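Long-range contact in sensor protein (Rhodopseudomonas palustris, PDB 2OOL), which binds a biliverdin chromophore through this N-terminal part of a bacteriophytochrome and senses light, probably passing the signal on as a histidine kinase: residues A[64-69]-A[107-112]. Residues are numbered along the deposited sequence; the frame is centred on the assembly and turned at random.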
loop_
_atom_site.group_PDB
_atom_site.type_symbol
_atom_site.label_atom_id
_atom_site.label_comp_id
_atom_site.label_asym_id
_atom_site.label_seq_id
_atom_site.Cartn_x
_atom_site.Cartn_y
_atom_site.Cartn_z
ATOM N N ASP A 64 -17.821 -21.747 21.977
ATOM C CA ASP A 64 -17.104 -22.687 21.160
ATOM C C ASP A 64 -15.606 -22.409 21.155
ATOM O O ASP A 64 -14.822 -23.293 20.834
ATOM C CB ASP A 64 -17.606 -22.666 19.728
ATOM C CG ASP A 64 -19.114 -22.690 19.635
ATOM O OD1 ASP A 64 -19.750 -23.575 20.272
ATOM O OD2 ASP A 64 -19.651 -21.813 18.922
ATOM N N LEU A 65 -15.203 -21.185 21.437
ATOM C CA LEU A 65 -13.797 -20.855 21.405
ATOM C C LEU A 65 -13.146 -21.442 22.627
ATOM O O LEU A 65 -12.243 -22.255 22.525
ATOM C CB LEU A 65 -13.604 -19.336 21.347
ATOM C CG LEU A 65 -12.185 -18.785 21.206
ATOM C CD1 LEU A 65 -11.390 -19.431 20.062
ATOM C CD2 LEU A 65 -12.222 -17.286 21.137
ATOM N N LEU A 66 -13.655 -21.050 23.794
ATOM C CA LEU A 66 -13.044 -21.340 25.090
ATOM C C LEU A 66 -13.660 -22.543 25.813
ATOM O O LEU A 66 -13.108 -22.975 26.798
ATOM C CB LEU A 66 -13.172 -20.089 25.983
ATOM C CG LEU A 66 -12.509 -18.865 25.343
ATOM C CD1 LEU A 66 -12.841 -17.606 26.081
ATOM C CD2 LEU A 66 -10.989 -19.064 25.237
ATOM N N ARG A 67 -14.796 -23.056 25.340
ATOM C CA ARG A 67 -15.442 -24.242 25.894
ATOM C C ARG A 67 -16.036 -24.001 27.286
ATOM O O ARG A 67 -16.029 -24.881 28.141
ATOM C CB ARG A 67 -14.476 -25.432 25.920
ATOM C CG ARG A 67 -13.988 -25.820 24.516
ATOM C CD ARG A 67 -15.077 -26.635 23.765
ATOM N NE ARG A 67 -15.024 -26.469 22.305
ATOM C CZ ARG A 67 -16.092 -26.448 21.496
ATOM N NH1 ARG A 67 -17.339 -26.553 21.986
ATOM N NH2 ARG A 67 -15.923 -26.289 20.183
ATOM N N GLN A 68 -16.604 -22.810 27.467
ATOM C CA GLN A 68 -17.154 -22.409 28.751
ATOM C C GLN A 68 -18.442 -21.616 28.535
ATOM O O GLN A 68 -18.621 -20.989 27.491
ATOM C CB GLN A 68 -16.119 -21.595 29.528
ATOM C CG GLN A 68 -14.976 -22.440 30.134
ATOM C CD GLN A 68 -13.686 -21.647 30.262
ATOM O OE1 GLN A 68 -13.557 -20.558 29.682
ATOM N NE2 GLN A 68 -12.726 -22.180 31.012
ATOM N N PRO A 69 -19.379 -21.689 29.511
ATOM C CA PRO A 69 -20.599 -20.890 29.367
ATOM C C PRO A 69 -20.266 -19.391 29.308
ATOM O O PRO A 69 -19.438 -18.919 30.090
ATOM C CB PRO A 69 -21.401 -21.220 30.636
ATOM C CG PRO A 69 -20.827 -22.491 31.175
ATOM C CD PRO A 69 -19.387 -22.495 30.751
ATOM N N LEU A 107 -3.426 -11.032 18.312
ATOM C CA LEU A 107 -3.729 -11.615 19.591
ATOM C C LEU A 107 -3.848 -13.133 19.435
ATOM O O LEU A 107 -4.506 -13.627 18.492
ATOM C CB LEU A 107 -5.032 -11.043 20.126
ATOM C CG LEU A 107 -5.050 -9.526 20.477
ATOM C CD1 LEU A 107 -6.360 -9.086 20.946
ATOM C CD2 LEU A 107 -4.005 -9.169 21.504
ATOM N N ASP A 108 -3.189 -13.849 20.350
ATOM C CA ASP A 108 -3.223 -15.288 20.464
ATOM C C ASP A 108 -4.023 -15.649 21.708
ATOM O O ASP A 108 -3.655 -15.231 22.814
ATOM C CB ASP A 108 -1.776 -15.837 20.556
ATOM C CG ASP A 108 -0.977 -15.647 19.225
ATOM O OD1 ASP A 108 -1.589 -15.596 18.165
ATOM O OD2 ASP A 108 0.260 -15.534 19.218
ATOM N N VAL A 109 -5.104 -16.405 21.516
ATOM C CA VAL A 109 -6.008 -16.871 22.564
ATOM C C VAL A 109 -5.599 -18.295 22.943
ATOM O O VAL A 109 -5.363 -19.120 22.051
ATOM C CB VAL A 109 -7.454 -16.898 22.037
ATOM C CG1 VAL A 109 -8.446 -17.462 23.024
ATOM C CG2 VAL A 109 -7.874 -15.506 21.562
ATOM N N VAL A 110 -5.482 -18.570 24.256
ATOM C CA VAL A 110 -5.160 -19.905 24.758
ATOM C C VAL A 110 -6.474 -20.640 25.015
ATOM O O VAL A 110 -7.264 -20.206 25.835
ATOM C CB VAL A 110 -4.270 -19.803 25.987
ATOM C CG1 VAL A 110 -3.861 -21.185 26.492
ATOM C CG2 VAL A 110 -3.026 -18.952 25.668
ATOM N N THR A 111 -6.763 -21.670 24.222
ATOM C CA THR A 111 -8.020 -22.414 24.265
ATOM C C THR A 111 -7.705 -23.835 24.710
ATOM O O THR A 111 -6.541 -24.277 24.649
ATOM C CB THR A 111 -8.795 -22.454 22.864
ATOM O OG1 THR A 111 -8.240 -23.433 21.990
ATOM C CG2 THR A 111 -8.837 -21.106 22.129
ATOM N N PRO A 112 -8.728 -24.594 25.130
ATOM C CA PRO A 112 -8.426 -25.960 25.583
ATOM C C PRO A 112 -7.921 -26.842 24.437
ATOM O O PRO A 112 -7.254 -27.834 24.683
ATOM C CB PRO A 112 -9.784 -26.479 26.099
ATOM C CG PRO A 112 -10.650 -25.263 26.255
ATOM C CD PRO A 112 -10.171 -24.315 25.190
#
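Leu65 and Leu66, at the end of helix 62-66, pack with Val109 and the Thr111 methyl of strand 105-111, the outermost strand of the PAS domain sheet, to form the tight, buried part of this contact. CD2 of Leu66 rests on CG1 of Val109 at 3.7 Å, the two side chains crossing at about a right angle. The Leu66 CB points away from the strand; chi1 (-58°) sets CG beside the backbone N, and chi2 (170°) turns CD1 anti to CA, leaving CD2 as the branch that reaches the strand. Leu65 puts CD1 on Thr111 CG2, 3.7 Å away, and its CD2 lies more loosely on CG1 of Val109 at 4.2 Å. Phe118 of strand 114-125 touches both Leu65 and Val109 and extends this apolar patch into the sheet. Thr111 OG1 hydrogen-bonds to Gly114 O, at the start of strand 114-125, across the turn, while Thr111 CB lies 3.5 Å from Leu65 O. On the solvent side the exposed Pro112 ring lies over the helix end, its CG 3.4 Å from Leu66 O. The looseness begins with Arg67, which leaves the helix with positive phi: beyond its CG the chain bends away, and Asp64 O lies 3.0 Å above one guanidinium face, toward its rim. Apolar packing inside and carbonyl-to-carbon van der Waals contacts outside join the segments, so the contact depends on shape and burial and offers those carbonyls no hydrogen-bond donor from across it.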